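Local coordinates for protein endonuclease V isoform X2 (Ciona intestinalis, PDB 6OZI) that probably cleaves inosine-containing nucleic acid in a metal-dependent reaction, as an endonuclease V of the RNase H clan, with RNA its likely natural substrate, at residues A53-S61 and P93-L101; E152-Q163 and L175-L186. The protein carries 1 engineered substitution. All coordinates share one frame; numbering follows the deposited sequence.

Interaction 1: residues A53-S61 and P93-L101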
# COMPACT_ATOMS: atom_id res chain seq x y z
N ALA A 53 -2.56 -17.39 9.45
CA ALA A 53 -1.63 -17.08 8.37
C ALA A 53 -2.13 -17.74 7.09
O ALA A 53 -3.03 -18.57 7.11
CB ALA A 53 -0.21 -17.53 8.71
N VAL A 54 -1.53 -17.35 5.97
CA VAL A 54 -1.86 -17.91 4.66
C VAL A 54 -0.56 -18.12 3.89
O VAL A 54 0.22 -17.18 3.72
CB VAL A 54 -2.80 -16.99 3.86
CG1 VAL A 54 -2.96 -17.51 2.45
CG2 VAL A 54 -4.15 -16.86 4.56
N SER A 55 -0.31 -19.34 3.45
CA SER A 55 0.79 -19.61 2.54
C SER A 55 0.30 -19.55 1.10
O SER A 55 -0.89 -19.65 0.82
CB SER A 55 1.41 -20.98 2.83
OG SER A 55 0.53 -22.04 2.51
N CYS A 56 1.24 -19.34 0.18
CA CYS A 56 0.92 -19.33 -1.24
C CYS A 56 2.09 -19.89 -2.03
O CYS A 56 3.25 -19.56 -1.77
CB CYS A 56 0.60 -17.91 -1.74
SG CYS A 56 0.31 -17.80 -3.54
N MET A 57 1.77 -20.73 -3.01
CA MET A 57 2.77 -21.22 -3.96
C MET A 57 2.25 -20.92 -5.36
O MET A 57 1.07 -21.11 -5.64
CB MET A 57 3.03 -22.72 -3.77
CG MET A 57 3.99 -23.32 -4.80
SD MET A 57 4.66 -24.93 -4.32
CE MET A 57 5.79 -24.50 -2.99
N VAL A 58 3.14 -20.41 -6.21
CA VAL A 58 2.81 -20.05 -7.58
C VAL A 58 3.80 -20.73 -8.50
O VAL A 58 4.92 -21.08 -8.11
CB VAL A 58 2.83 -18.53 -7.82
CG1 VAL A 58 1.73 -17.83 -7.03
CG2 VAL A 58 4.19 -17.96 -7.45
N VAL A 59 3.38 -20.94 -9.75
CA VAL A 59 4.27 -21.37 -10.81
C VAL A 59 4.04 -20.47 -12.02
O VAL A 59 2.90 -20.34 -12.48
CB VAL A 59 4.07 -22.85 -11.20
CG1 VAL A 59 5.09 -23.25 -12.27
CG2 VAL A 59 4.20 -23.76 -9.99
N LEU A 60 5.12 -19.88 -12.53
CA LEU A 60 5.11 -19.04 -13.71
C LEU A 60 5.96 -19.68 -14.79
O LEU A 60 6.98 -20.32 -14.51
CB LEU A 60 5.67 -17.64 -13.41
CG LEU A 60 4.81 -16.64 -12.64
CD1 LEU A 60 4.58 -17.07 -11.20
CD2 LEU A 60 5.44 -15.25 -12.69
N SER A 61 5.53 -19.52 -16.04
CA SER A 61 6.32 -20.03 -17.15
C SER A 61 7.61 -19.24 -17.29
O SER A 61 7.70 -18.08 -16.88
CB SER A 61 5.53 -19.99 -18.45
OG SER A 61 5.10 -18.68 -18.75
N PRO A 93 4.76 -25.03 5.93
CA PRO A 93 3.87 -24.53 4.87
C PRO A 93 4.43 -24.77 3.47
O PRO A 93 3.66 -25.07 2.55
CB PRO A 93 3.77 -23.03 5.17
CG PRO A 93 4.15 -22.89 6.59
CD PRO A 93 5.14 -23.96 6.87
N PHE A 94 5.74 -24.60 3.30
CA PHE A 94 6.37 -24.86 2.00
C PHE A 94 6.20 -26.31 1.58
O PHE A 94 5.78 -26.59 0.46
CB PHE A 94 7.85 -24.50 2.05
CG PHE A 94 8.58 -24.82 0.78
CD1 PHE A 94 8.50 -23.95 -0.30
CD2 PHE A 94 9.33 -25.97 0.66
CE1 PHE A 94 9.16 -24.24 -1.47
CE2 PHE A 94 10.00 -26.26 -0.51
CZ PHE A 94 9.91 -25.39 -1.58
N GLN A 95 6.58 -27.25 2.46
CA GLN A 95 6.46 -28.67 2.14
C GLN A 95 5.02 -29.04 1.79
O GLN A 95 4.79 -29.85 0.89
CB GLN A 95 6.97 -29.51 3.30
CG GLN A 95 8.41 -29.23 3.68
CD GLN A 95 9.34 -30.36 3.29
OE1 GLN A 95 9.34 -30.81 2.14
NE2 GLN A 95 10.13 -30.84 4.25
N GLN A 96 4.06 -28.50 2.54
CA GLN A 96 2.66 -28.77 2.24
C GLN A 96 2.26 -28.22 0.87
O GLN A 96 1.63 -28.92 0.06
CB GLN A 96 1.76 -28.22 3.35
CG GLN A 96 1.87 -29.01 4.65
CD GLN A 96 1.56 -30.50 4.48
OE1 GLN A 96 0.68 -30.89 3.71
NE2 GLN A 96 2.30 -31.34 5.20
N GLU A 97 2.58 -26.94 0.60
CA GLU A 97 2.27 -26.38 -0.72
C GLU A 97 2.91 -27.21 -1.82
O GLU A 97 2.26 -27.50 -2.84
CB GLU A 97 2.73 -24.93 -0.82
CG GLU A 97 1.95 -23.92 0.03
CD GLU A 97 0.55 -23.64 -0.50
OE1 GLU A 97 0.18 -24.17 -1.57
OE2 GLU A 97 -0.19 -22.88 0.16
N LEU A 98 4.17 -27.60 -1.64
CA LEU A 98 4.89 -28.35 -2.66
C LEU A 98 4.23 -29.69 -2.91
O LEU A 98 4.06 -30.11 -4.07
CB LEU A 98 6.35 -28.55 -2.22
CG LEU A 98 7.25 -29.30 -3.20
CD1 LEU A 98 7.42 -28.48 -4.47
CD2 LEU A 98 8.60 -29.60 -2.57
N GLN A 99 3.87 -30.40 -1.84
CA GLN A 99 3.19 -31.68 -1.99
C GLN A 99 1.86 -31.52 -2.72
O GLN A 99 1.50 -32.35 -3.57
CB GLN A 99 3.00 -32.32 -0.61
CG GLN A 99 1.90 -33.34 -0.52
CD GLN A 99 1.90 -34.07 0.82
OE1 GLN A 99 1.94 -33.45 1.89
NE2 GLN A 99 1.82 -35.40 0.77
N LEU A 100 1.12 -30.45 -2.40
CA LEU A 100 -0.12 -30.17 -3.12
C LEU A 100 0.14 -29.91 -4.61
O LEU A 100 -0.57 -30.44 -5.47
CB LEU A 100 -0.81 -28.97 -2.48
CG LEU A 100 -2.18 -28.57 -3.02
CD1 LEU A 100 -3.10 -29.76 -3.07
CD2 LEU A 100 -2.74 -27.51 -2.10
N LEU A 101 1.16 -29.11 -4.93
CA LEU A 101 1.50 -28.86 -6.33
C LEU A 101 1.85 -30.16 -7.05
O LEU A 101 1.37 -30.41 -8.16
CB LEU A 101 2.65 -27.86 -6.41
CG LEU A 101 3.33 -27.68 -7.77
CD1 LEU A 101 2.37 -27.10 -8.80
CD2 LEU A 101 4.56 -26.80 -7.63
O HOH W 1 0.90 -24.73 3.10
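M57 reaches off strand 53-61 and lays its thioether over one side of helix 93-101. CG stands anti to the backbone N (chi1 176°) and the chain stays extended through chi2, then bends at chi3 (-71°), which turns CE back along the helix between F94 and L98. CE of M57 comes 3.7 Å from CE1 of F94, meeting the ring obliquely, while its SD rests 3.8 Å from CD2 of L101, the two side chains crossing at about a right angle. Nearer the strand, CB of M57 packs 3.7 Å from CB of E97. V59 carries the apolar strip on, its CG2 lying 3.9 Å from CD2 of L101. This end is tightly packed and mainly apolar; F94 goes on to stack edge-to-face with F41.

Toward P93 the packing gives way to polar groups and water. The hydroxyl of S55 donates to OE2 of E97 over 2.6 Å, using the anti lone pair of that oxygen, and a water bridges OG of S55 to the carbonyl O of P93, 2.8 Å from each. T73 also bonds OE2, and N71 holds OE1, so the buried carboxylate is gripped at both oxygens. With an alanine here the carboxylate is gone, and the hydroxyls of S55 and T73 and the N71 amide would probably lose their shared partner, with a gap opening beside S55. The strand and helix directions differ by 43°, and the arrangement is that of a helix packed on the beta-sheet of an RNase H-like fold, joined to it by a buried carboxylate.

Interaction 2: residues E152-Q163 and L175-L186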
# COMPACT_ATOMS: atom_id res chain seq x y z
N GLU A 152 30.04 -11.34 12.26
CA GLU A 152 31.02 -12.42 12.30
C GLU A 152 31.70 -12.66 10.95
O GLU A 152 32.78 -13.25 10.91
CB GLU A 152 30.35 -13.72 12.78
CG GLU A 152 29.71 -13.66 14.17
CD GLU A 152 28.36 -12.93 14.19
OE1 GLU A 152 27.97 -12.37 13.16
OE2 GLU A 152 27.70 -12.93 15.25
N ASP A 153 31.10 -12.18 9.86
CA ASP A 153 31.68 -12.31 8.53
C ASP A 153 32.17 -10.97 7.98
O ASP A 153 32.59 -10.91 6.82
CB ASP A 153 30.68 -12.92 7.56
CG ASP A 153 30.56 -14.42 7.70
OD1 ASP A 153 31.54 -15.14 7.39
OD2 ASP A 153 29.47 -14.89 8.12
N GLY A 154 32.11 -9.91 8.77
CA GLY A 154 32.54 -8.61 8.29
C GLY A 154 31.60 -8.00 7.27
O GLY A 154 32.05 -7.21 6.44
N VAL A 155 30.32 -8.35 7.32
CA VAL A 155 29.33 -7.85 6.38
C VAL A 155 28.51 -6.77 7.08
O VAL A 155 27.70 -7.07 7.96
CB VAL A 155 28.42 -8.97 5.85
CG1 VAL A 155 27.32 -8.39 4.96
CG2 VAL A 155 29.24 -10.00 5.09
N LYS A 156 28.70 -5.52 6.67
CA LYS A 156 28.07 -4.36 7.27
C LYS A 156 27.27 -3.61 6.22
O LYS A 156 27.75 -3.37 5.11
CB LYS A 156 29.11 -3.45 7.92
CG LYS A 156 28.52 -2.28 8.69
CD LYS A 156 29.55 -1.69 9.65
CE LYS A 156 29.12 -0.31 10.13
NZ LYS A 156 27.71 -0.27 10.63
N LYS A 157 26.05 -3.22 6.60
CA LYS A 157 25.10 -2.66 5.65
C LYS A 157 25.61 -1.35 5.04
O LYS A 157 25.62 -1.20 3.81
CB LYS A 157 23.76 -2.46 6.37
CG LYS A 157 22.54 -2.21 5.52
CD LYS A 157 21.33 -2.61 6.36
CE LYS A 157 20.02 -2.19 5.74
NZ LYS A 157 18.87 -2.66 6.58
N THR A 158 26.04 -0.40 5.87
CA THR A 158 26.51 0.87 5.33
C THR A 158 27.67 0.68 4.36
O THR A 158 27.74 1.35 3.31
CB THR A 158 26.91 1.83 6.47
OG1 THR A 158 27.96 1.24 7.25
CG2 THR A 158 25.72 2.13 7.37
N GLU A 159 28.60 -0.23 4.67
CA GLU A 159 29.76 -0.44 3.80
C GLU A 159 29.36 -1.08 2.47
O GLU A 159 29.84 -0.67 1.41
CB GLU A 159 30.80 -1.29 4.53
CG GLU A 159 31.19 -0.69 5.88
CD GLU A 159 32.25 -1.48 6.62
OE1 GLU A 159 32.40 -2.70 6.35
OE2 GLU A 159 32.94 -0.88 7.48
N VAL A 160 28.46 -2.07 2.51
CA VAL A 160 28.01 -2.72 1.28
C VAL A 160 27.28 -1.72 0.40
O VAL A 160 27.49 -1.66 -0.82
CB VAL A 160 27.11 -3.93 1.60
CG1 VAL A 160 26.43 -4.44 0.34
CG2 VAL A 160 27.92 -5.03 2.27
N ILE A 161 26.39 -0.92 1.00
CA ILE A 161 25.63 0.05 0.23
C ILE A 161 26.56 1.10 -0.39
O ILE A 161 26.40 1.46 -1.56
CB ILE A 161 24.54 0.69 1.10
CG1 ILE A 161 23.51 -0.36 1.50
CG2 ILE A 161 23.87 1.84 0.37
CD1 ILE A 161 23.01 -1.17 0.32
N SER A 162 27.53 1.60 0.38
CA SER A 162 28.42 2.61 -0.18
C SER A 162 29.27 2.02 -1.30
O SER A 162 29.48 2.67 -2.34
CB SER A 162 29.29 3.24 0.90
OG SER A 162 30.29 2.35 1.34
N GLN A 163 29.76 0.79 -1.12
CA GLN A 163 30.49 0.12 -2.19
C GLN A 163 29.63 -0.04 -3.43
O GLN A 163 30.12 0.09 -4.56
CB GLN A 163 31.02 -1.24 -1.71
CG GLN A 163 32.03 -1.86 -2.66
CD GLN A 163 32.62 -3.18 -2.16
OE1 GLN A 163 32.33 -3.63 -1.06
NE2 GLN A 163 33.46 -3.79 -2.99
N LEU A 175 27.31 -6.52 -7.66
CA LEU A 175 28.39 -6.38 -6.69
C LEU A 175 28.46 -7.63 -5.83
O LEU A 175 27.47 -8.00 -5.19
CB LEU A 175 28.16 -5.15 -5.81
CG LEU A 175 29.18 -4.98 -4.68
CD1 LEU A 175 30.50 -4.52 -5.28
CD2 LEU A 175 28.70 -4.01 -3.61
N ASP A 176 29.63 -8.26 -5.78
CA ASP A 176 29.79 -9.42 -4.91
C ASP A 176 29.80 -8.97 -3.46
O ASP A 176 30.50 -8.02 -3.10
CB ASP A 176 31.08 -10.18 -5.23
CG ASP A 176 31.05 -10.84 -6.59
OD1 ASP A 176 30.20 -11.73 -6.80
OD2 ASP A 176 31.91 -10.51 -7.44
N ILE A 177 29.04 -9.67 -2.62
CA ILE A 177 29.06 -9.46 -1.18
C ILE A 177 29.95 -10.55 -0.59
O ILE A 177 29.76 -11.74 -0.88
CB ILE A 177 27.64 -9.50 -0.60
CG1 ILE A 177 26.86 -8.26 -1.06
CG2 ILE A 177 27.67 -9.59 0.92
CD1 ILE A 177 25.36 -8.33 -0.81
N ILE A 178 30.95 -10.14 0.20
CA ILE A 178 32.05 -11.03 0.56
C ILE A 178 32.19 -11.11 2.07
O ILE A 178 32.12 -10.09 2.77
CB ILE A 178 33.37 -10.53 -0.07
CG1 ILE A 178 33.34 -10.74 -1.59
CG2 ILE A 178 34.57 -11.22 0.55
CD1 ILE A 178 34.38 -9.91 -2.34
N SER A 179 32.46 -12.31 2.56
CA SER A 179 32.87 -12.54 3.94
C SER A 179 34.38 -12.39 4.05
O SER A 179 35.13 -13.14 3.41
CB SER A 179 32.47 -13.93 4.40
OG SER A 179 33.27 -14.37 5.49
N THR A 180 34.83 -11.43 4.86
CA THR A 180 36.26 -11.27 5.09
C THR A 180 36.81 -12.30 6.06
O THR A 180 38.03 -12.51 6.11
CB THR A 180 36.57 -9.87 5.63
OG1 THR A 180 35.78 -9.62 6.80
CG2 THR A 180 36.27 -8.81 4.58
N GLU A 181 35.94 -12.97 6.81
CA GLU A 181 36.40 -13.99 7.75
C GLU A 181 36.65 -15.31 7.04
O GLU A 181 37.58 -16.03 7.40
CB GLU A 181 35.37 -14.16 8.86
CG GLU A 181 35.57 -15.37 9.77
CD GLU A 181 36.56 -15.11 10.89
OE1 GLU A 181 36.90 -13.92 11.11
OE2 GLU A 181 36.98 -16.08 11.55
N LYS A 182 35.85 -15.63 6.03
CA LYS A 182 36.02 -16.84 5.25
C LYS A 182 36.56 -16.61 3.85
O LYS A 182 36.83 -17.59 3.15
CB LYS A 182 34.68 -17.60 5.17
CG LYS A 182 34.15 -18.02 6.52
CD LYS A 182 35.22 -18.76 7.33
CE LYS A 182 34.63 -19.42 8.57
NZ LYS A 182 35.68 -20.15 9.35
N ASN A 183 36.72 -15.35 3.43
CA ASN A 183 37.30 -15.02 2.12
C ASN A 183 36.51 -15.70 1.00
O ASN A 183 37.07 -16.41 0.16
CB ASN A 183 38.78 -15.39 2.06
CG ASN A 183 39.50 -14.77 0.86
OD1 ASN A 183 39.37 -13.58 0.60
ND2 ASN A 183 40.25 -15.59 0.13
N GLU A 184 35.19 -15.50 1.01
CA GLU A 184 34.33 -16.12 0.02
C GLU A 184 33.17 -15.19 -0.29
O GLU A 184 32.79 -14.35 0.52
CB GLU A 184 33.80 -17.49 0.49
CG GLU A 184 32.94 -17.41 1.76
CD GLU A 184 32.44 -18.76 2.26
OE1 GLU A 184 32.57 -19.77 1.53
OE2 GLU A 184 31.92 -18.82 3.40
N VAL A 185 32.60 -15.36 -1.48
CA VAL A 185 31.41 -14.61 -1.88
C VAL A 185 30.18 -15.28 -1.28
O VAL A 185 29.99 -16.50 -1.39
CB VAL A 185 31.30 -14.52 -3.41
CG1 VAL A 185 30.01 -13.81 -3.80
CG2 VAL A 185 32.52 -13.78 -3.99
N LEU A 186 29.36 -14.48 -0.61
CA LEU A 186 28.13 -14.95 0.00
C LEU A 186 26.91 -14.72 -0.87
O LEU A 186 25.96 -15.52 -0.82
CB LEU A 186 27.92 -14.25 1.35
CG LEU A 186 29.03 -14.40 2.40
CD1 LEU A 186 28.65 -13.68 3.69
CD2 LEU A 186 29.34 -15.87 2.68
O HOH W 2 29.94 -5.79 -1.18
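D153 meets S179 where the turn before helix 157-163 runs beside the end of strand 175-179. Followed outward, CB of D153 lies 3.8 Å from CB of S179, CG comes 3.5 Å from OG of S179, and OD1 accepts the proton of that hydroxyl at 2.7 Å, on its anti side and 26° out of the carboxylate plane. R125 forms a salt bridge with the same OD1. With chi1 at 158° the hydroxyl of S179 swings away from its own N, and its OG also accepts from the N of K182, 2.9 Å away, in an ST motif. The carbonyl O of D153 takes the N-H of T180 at 3.0 Å, the donor tilted 31° from the carbonyl plane.

Beyond these polar bonds the contact is apolar: V155 CG2 packs on L186 CD1, and V160 CG1 touches I177 CG1 at 4.1 Å, their side chains crossing at about a right angle. At the exposed far end L175 CD1 lies 3.8 Å from NE2 of Q163, beside a water shared by OE1 of Q163 and the carbonyl O of D176. Here a helix packs nearly antiparallel to the outer strand of a beta-hairpin, whose turn carries a G1 beta bulge at N183 and E184.

In the fold
Interactions 1 and 2 sit on opposite sides of the chain's centre, their own centres 32 Å apart and their nearest atoms about 19 Å apart. They follow one another along the chain, the first closing before the second opens, and both reach the same mixed sheet. Interaction 1 places helix 86-104 on strand 52-61, next to the edge strand 67-76; interaction 2 sets helix 157-169 and the turn before it against strands 174-179 and 184-190 at the other edge. The two therefore pack helices near the two ends of one sheet. By nearest atoms, interaction 2 comes within about 4 Å of the bound nucleic acid, whereas interaction 1 stays about 7 Å off.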